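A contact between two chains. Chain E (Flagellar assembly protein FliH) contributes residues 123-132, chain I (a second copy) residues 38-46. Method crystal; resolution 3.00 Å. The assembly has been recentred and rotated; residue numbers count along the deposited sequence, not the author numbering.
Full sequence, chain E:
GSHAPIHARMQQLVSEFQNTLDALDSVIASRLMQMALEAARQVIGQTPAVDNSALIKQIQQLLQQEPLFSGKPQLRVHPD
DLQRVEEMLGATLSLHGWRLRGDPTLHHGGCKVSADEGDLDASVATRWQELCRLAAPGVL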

ATOM      1  N   SER E 123     -22.401 -21.149   7.362  1.00 32.77           N
ATOM      2  CA  SER E 123     -21.738 -21.597   8.591  1.00 38.76           C
ATOM      3  C   SER E 123     -21.259 -20.443   9.475  1.00 37.44           C
ATOM      4  O   SER E 123     -20.769 -19.435   8.974  1.00 36.89           O
ATOM      5  N   VAL E 124     -21.401 -20.589  10.792  1.00 35.62           N
ATOM      6  CA  VAL E 124     -20.879 -19.584  11.721  1.00 40.04           C
ATOM      7  C   VAL E 124     -19.362 -19.658  11.770  1.00 36.43           C
ATOM      8  O   VAL E 124     -18.705 -18.757  12.277  1.00 34.68           O
ATOM      9  N   ALA E 125     -18.816 -20.747  11.245  1.00 39.30           N
ATOM     10  CA  ALA E 125     -17.376 -20.943  11.199  1.00 35.23           C
ATOM     11  C   ALA E 125     -16.742 -19.931  10.252  1.00 39.21           C
ATOM     12  O   ALA E 125     -15.707 -19.338  10.551  1.00 38.79           O
ATOM     13  N   THR E 126     -17.362 -19.756   9.093  1.00 36.85           N
ATOM     14  CA  THR E 126     -16.865 -18.820   8.105  1.00 29.56           C
ATOM     15  C   THR E 126     -17.211 -17.386   8.497  1.00 31.19           C
ATOM     16  O   THR E 126     -16.437 -16.473   8.242  1.00 37.48           O
ATOM     17  N   ARG E 127     -18.347 -17.183   9.153  1.00 34.50           N
ATOM     18  CA  ARG E 127     -18.688 -15.847   9.642  1.00 34.93           C
ATOM     19  C   ARG E 127     -17.706 -15.347  10.701  1.00 34.51           C
ATOM     20  O   ARG E 127     -17.553 -14.144  10.879  1.00 33.18           O
ATOM     21  N   TRP E 128     -17.060 -16.271  11.410  1.00 30.92           N
ATOM     22  CA  TRP E 128     -16.055 -15.919  12.403  1.00 33.60           C
ATOM     23  C   TRP E 128     -14.807 -15.420  11.696  1.00 39.87           C
ATOM     24  O   TRP E 128     -14.222 -14.405  12.075  1.00 40.33           O
ATOM     25  N   GLN E 129     -14.394 -16.151  10.671  1.00 35.55           N
ATOM     26  CA  GLN E 129     -13.260 -15.736   9.869  1.00 33.98           C
ATOM     27  C   GLN E 129     -13.498 -14.334   9.317  1.00 32.30           C
ATOM     28  O   GLN E 129     -12.659 -13.449   9.467  1.00 33.04           O
ATOM     29  N   GLU E 130     -14.649 -14.135   8.687  1.00 31.60           N
ATOM     30  CA  GLU E 130     -15.034 -12.821   8.190  1.00 34.04           C
ATOM     31  C   GLU E 130     -14.875 -11.744   9.253  1.00 35.52           C
ATOM     32  O   GLU E 130     -14.330 -10.670   8.976  1.00 31.85           O
ATOM     33  N   LEU E 131     -15.343 -12.054  10.462  1.00 37.20           N
ATOM     34  CA  LEU E 131     -15.244 -11.168  11.620  1.00 31.22           C
ATOM     35  C   LEU E 131     -13.810 -10.792  11.962  1.00 35.82           C
ATOM     36  O   LEU E 131     -13.473  -9.607  12.097  1.00 33.92           O
ATOM     37  N   CYS E 132     -12.974 -11.810  12.136  1.00 32.44           N
ATOM     38  CA  CYS E 132     -11.597 -11.591  12.544  1.00 34.13           C
ATOM     39  C   CYS E 132     -10.887 -10.681  11.558  1.00 42.90           C
ATOM     40  O   CYS E 132     -10.119  -9.804  11.955  1.00 44.08           O
TER
ATOM     41  N   GLU I  38     -21.774  -8.939  21.153  1.00 35.58           N
ATOM     42  CA  GLU I  38     -22.057  -8.519  19.786  1.00 39.67           C
ATOM     43  C   GLU I  38     -21.446  -9.473  18.773  1.00 38.66           C
ATOM     44  O   GLU I  38     -22.125  -9.947  17.863  1.00 37.91           O
ATOM     45  N   ALA I  39     -20.159  -9.755  18.933  1.00 38.36           N
ATOM     46  CA  ALA I  39     -19.497 -10.706  18.059  1.00 38.70           C
ATOM     47  C   ALA I  39     -20.296 -12.000  18.000  1.00 33.85           C
ATOM     48  O   ALA I  39     -20.722 -12.420  16.928  1.00 38.76           O
ATOM     49  N   ALA I  40     -20.534 -12.608  19.155  1.00 34.67           N
ATOM     50  CA  ALA I  40     -21.278 -13.858  19.207  1.00 37.10           C
ATOM     51  C   ALA I  40     -22.570 -13.713  18.427  1.00 33.84           C
ATOM     52  O   ALA I  40     -22.825 -14.461  17.492  1.00 37.88           O
ATOM     53  N   ARG I  41     -23.364 -12.718  18.806  1.00 31.53           N
ATOM     54  CA  ARG I  41     -24.647 -12.447  18.165  1.00 40.50           C
ATOM     55  C   ARG I  41     -24.582 -12.354  16.644  1.00 41.87           C
ATOM     56  O   ARG I  41     -25.325 -13.035  15.944  1.00 49.04           O
ATOM     57  N   GLN I  42     -23.710 -11.495  16.136  1.00 36.77           N
ATOM     58  CA  GLN I  42     -23.605 -11.295  14.699  1.00 38.29           C
ATOM     59  C   GLN I  42     -23.212 -12.576  13.979  1.00 39.13           C
ATOM     60  O   GLN I  42     -23.563 -12.780  12.821  1.00 45.39           O
ATOM     61  N   VAL I  43     -22.449 -13.424  14.654  1.00 35.33           N
ATOM     62  CA  VAL I  43     -21.988 -14.657  14.037  1.00 39.57           C
ATOM     63  C   VAL I  43     -23.082 -15.726  14.036  1.00 42.51           C
ATOM     64  O   VAL I  43     -23.331 -16.376  13.019  1.00 38.48           O
ATOM     65  N   ILE I  44     -23.739 -15.887  15.180  1.00 40.42           N
ATOM     66  CA  ILE I  44     -24.779 -16.896  15.361  1.00 41.88           C
ATOM     67  C   ILE I  44     -26.131 -16.466  14.782  1.00 44.22           C
ATOM     68  O   ILE I  44     -26.951 -17.300  14.392  1.00 44.06           O
ATOM     69  N   GLY I  45     -26.352 -15.159  14.717  1.00 42.87           N
ATOM     70  CA  GLY I  45     -27.549 -14.631  14.092  1.00 47.11           C
ATOM     71  C   GLY I  45     -28.638 -14.308  15.089  1.00 55.35           C
ATOM     72  O   GLY I  45     -29.705 -13.814  14.718  1.00 52.16           O
ATOM     73  N   GLN I  46     -28.370 -14.598  16.359  1.00 57.26           N
ATOM     74  CA  GLN I  46     -29.284 -14.237  17.435  1.00 55.71           C
ATOM     75  C   GLN I  46     -28.537 -14.077  18.748  1.00 51.58           C
ATOM     76  O   GLN I  46     -27.449 -14.623  18.920  1.00 54.09           O
TER

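What fills the space between the two helices? Val43(I) does. Its CA-to-CB bond points sideways, yet its side chain is a knob in a hole formed by Val124(E), Arg127(E), Trp128(E) and Leu131(E), residues spaced three, one and three apart, so that the hole spans two turns of the helix. With chi1 at 163° (t), its CG1 lies 3.5 Å from Val124(E) CB, while its CG2 comes within 4.0 Å of Trp128(E) CE3 and 4.1 Å of Leu131(E) CD2. The two methyls thus reach different walls of the same pocket.

How do the chain E side chains shape that pocket? Val124(E) points toward chain I in the m rotamer, and its CG1 also passes 4.4 Å from Ile44(I) CG1. Two turns later, Leu131(E) (chi1 t, chi2 p) brings CD2 to 3.7 Å from Ala39(I) CB; the small alanine side chain is itself directed toward chain E. Trp128(E) leaves its backbone sideways, but chi1 at -176° (t) and chi2 at -111° bring the end of the side chain nearer, so that the ring edge meets Val43(I) CG2.

Where is the polar anchor? Arg127(E) starts out toward chain I with chi1 m, then extends through chi2 and chi3, both t, to the carbonyl of Val43(I). Its NH1 donates a hydrogen bond to Val43(I) O, 2.8 Å away at a nearly straight 164°, with the acceptor near the guanidinium plane. This carbonyl lies in the last turn of the helix, where the chain is about to leave helical geometry. The NE of Arg127(E) is hydrogen-bonded elsewhere in the structure.

Why is Gly45(I) a glycine? It adopts phi 97°, at which a CB would jam against the preceding carbonyl oxygen.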

ATOM      1  CB  SER E 123     -20.548 -22.499   8.247  1.00 37.63           C
ATOM      2  OG  SER E 123     -19.480 -21.758   7.678  1.00 28.86           O
ATOM      3  CB  VAL E 124     -21.435 -19.729  13.168  1.00 40.71           C
ATOM      4  CG1 VAL E 124     -22.945 -19.531  13.201  1.00 42.39           C
ATOM      5  CG2 VAL E 124     -21.046 -21.066  13.766  1.00 33.46           C
ATOM      6  CB  ALA E 125     -17.066 -22.356  10.744  1.00 37.22           C
ATOM      7  CB  THR E 126     -17.372 -19.184   6.703  1.00 36.22           C
ATOM      8  OG1 THR E 126     -16.750 -20.408   6.290  1.00 44.44           O
ATOM      9  CG2 THR E 126     -17.037 -18.109   5.701  1.00 29.36           C
ATOM     10  CB  ARG E 127     -20.099 -15.817  10.208  1.00 28.57           C
ATOM     11  CG  ARG E 127     -21.155 -16.342   9.278  1.00 29.35           C
ATOM     12  CD  ARG E 127     -22.471 -16.387  10.015  1.00 38.21           C
ATOM     13  NE  ARG E 127     -23.600 -16.685   9.148  1.00 35.05           N
ATOM     14  CZ  ARG E 127     -24.817 -16.959   9.599  1.00 42.22           C
ATOM     15  NH1 ARG E 127     -25.046 -16.978  10.905  1.00 39.13           N
ATOM     16  NH2 ARG E 127     -25.801 -17.222   8.750  1.00 45.14           N
ATOM     17  CB  TRP E 128     -15.698 -17.131  13.263  1.00 30.37           C
ATOM     18  CG  TRP E 128     -14.732 -16.836  14.379  1.00 32.29           C
ATOM     19  CD1 TRP E 128     -13.443 -17.251  14.475  1.00 41.44           C
ATOM     20  CD2 TRP E 128     -14.993 -16.064  15.555  1.00 33.38           C
ATOM     21  NE1 TRP E 128     -12.878 -16.788  15.640  1.00 38.94           N
ATOM     22  CE2 TRP E 128     -13.811 -16.055  16.320  1.00 34.51           C
ATOM     23  CE3 TRP E 128     -16.110 -15.379  16.034  1.00 33.21           C
ATOM     24  CZ2 TRP E 128     -13.718 -15.387  17.539  1.00 39.88           C
ATOM     25  CZ3 TRP E 128     -16.016 -14.717  17.241  1.00 33.77           C
ATOM     26  CH2 TRP E 128     -14.831 -14.723  17.981  1.00 35.32           C
ATOM     27  CB  GLN E 129     -13.041 -16.726   8.737  1.00 30.03           C
ATOM     28  CG  GLN E 129     -12.168 -16.214   7.629  1.00 31.38           C
ATOM     29  CD  GLN E 129     -11.945 -17.268   6.587  1.00 39.79           C
ATOM     30  OE1 GLN E 129     -12.797 -17.497   5.732  1.00 40.00           O
ATOM     31  NE2 GLN E 129     -10.803 -17.937   6.659  1.00 46.63           N
ATOM     32  CB  GLU E 130     -16.474 -12.852   7.691  1.00 36.26           C
ATOM     33  CG  GLU E 130     -16.632 -13.501   6.333  1.00 37.66           C
ATOM     34  CD  GLU E 130     -15.963 -12.698   5.246  1.00 40.46           C
ATOM     35  OE1 GLU E 130     -15.959 -11.455   5.350  1.00 39.56           O
ATOM     36  OE2 GLU E 130     -15.438 -13.303   4.292  1.00 42.41           O
ATOM     37  CB  LEU E 131     -15.839 -11.849  12.840  1.00 26.24           C
ATOM     38  CG  LEU E 131     -15.973 -10.930  14.045  1.00 34.88           C
ATOM     39  CD1 LEU E 131     -16.809  -9.726  13.658  1.00 30.63           C
ATOM     40  CD2 LEU E 131     -16.583 -11.660  15.237  1.00 35.27           C
ATOM     41  CB  CYS E 132     -10.863 -12.917  12.695  1.00 37.88           C
ATOM     42  SG  CYS E 132     -11.410 -13.860  14.128  1.00 48.17           S
TER
ATOM     43  CB  GLU I  38     -21.558  -7.097  19.529  1.00 47.85           C
ATOM     44  CG  GLU I  38     -22.629  -6.049  19.717  1.00 52.92           C
ATOM     45  CD  GLU I  38     -23.966  -6.497  19.159  1.00 61.48           C
ATOM     46  OE1 GLU I  38     -24.802  -6.984  19.954  1.00 60.60           O
ATOM     47  OE2 GLU I  38     -24.175  -6.374  17.931  1.00 55.53           O
ATOM     48  CB  ALA I  39     -18.092 -10.973  18.545  1.00 38.10           C
ATOM     49  CB  ALA I  40     -21.579 -14.232  20.645  1.00 36.08           C
ATOM     50  CB  ARG I  41     -25.226 -11.140  18.702  1.00 50.00           C
ATOM     51  CG  ARG I  41     -26.336 -10.570  17.846  1.00 54.22           C
ATOM     52  CD  ARG I  41     -26.724  -9.185  18.305  1.00 52.59           C
ATOM     53  NE  ARG I  41     -28.078  -8.853  17.880  1.00 73.41           N
ATOM     54  CZ  ARG I  41     -28.791  -7.848  18.377  1.00 81.59           C
ATOM     55  NH1 ARG I  41     -28.280  -7.069  19.324  1.00 66.09           N
ATOM     56  NH2 ARG I  41     -30.020  -7.626  17.929  1.00 88.29           N
ATOM     57  CB  GLN I  42     -22.576 -10.211  14.386  1.00 48.13           C
ATOM     58  CG  GLN I  42     -22.681  -9.673  12.979  1.00 48.87           C
ATOM     59  CD  GLN I  42     -23.874  -8.759  12.812  1.00 58.54           C
ATOM     60  OE1 GLN I  42     -24.066  -7.828  13.596  1.00 54.59           O
ATOM     61  NE2 GLN I  42     -24.688  -9.022  11.794  1.00 61.07           N
ATOM     62  CB  VAL I  43     -20.701 -15.171  14.712  1.00 38.78           C
ATOM     63  CG1 VAL I  43     -20.461 -16.628  14.375  1.00 37.84           C
ATOM     64  CG2 VAL I  43     -19.513 -14.316  14.286  1.00 37.53           C
ATOM     65  CB  ILE I  44     -24.904 -17.273  16.847  1.00 44.54           C
ATOM     66  CG1 ILE I  44     -23.651 -18.035  17.279  1.00 42.95           C
ATOM     67  CG2 ILE I  44     -26.137 -18.107  17.098  1.00 51.64           C
ATOM     68  CD1 ILE I  44     -23.584 -18.320  18.753  1.00 51.13           C
ATOM     69  CB  GLN I  46     -30.374 -15.291  17.583  1.00 55.47           C
ATOM     70  CG  GLN I  46     -29.855 -16.689  17.827  1.00 55.30           C
ATOM     71  CD  GLN I  46     -30.941 -17.728  17.673  1.00 71.17           C
ATOM     72  OE1 GLN I  46     -31.687 -18.005  18.612  1.00 72.32           O
ATOM     73  NE2 GLN I  46     -31.046 -18.304  16.477  1.00 68.28           N
TER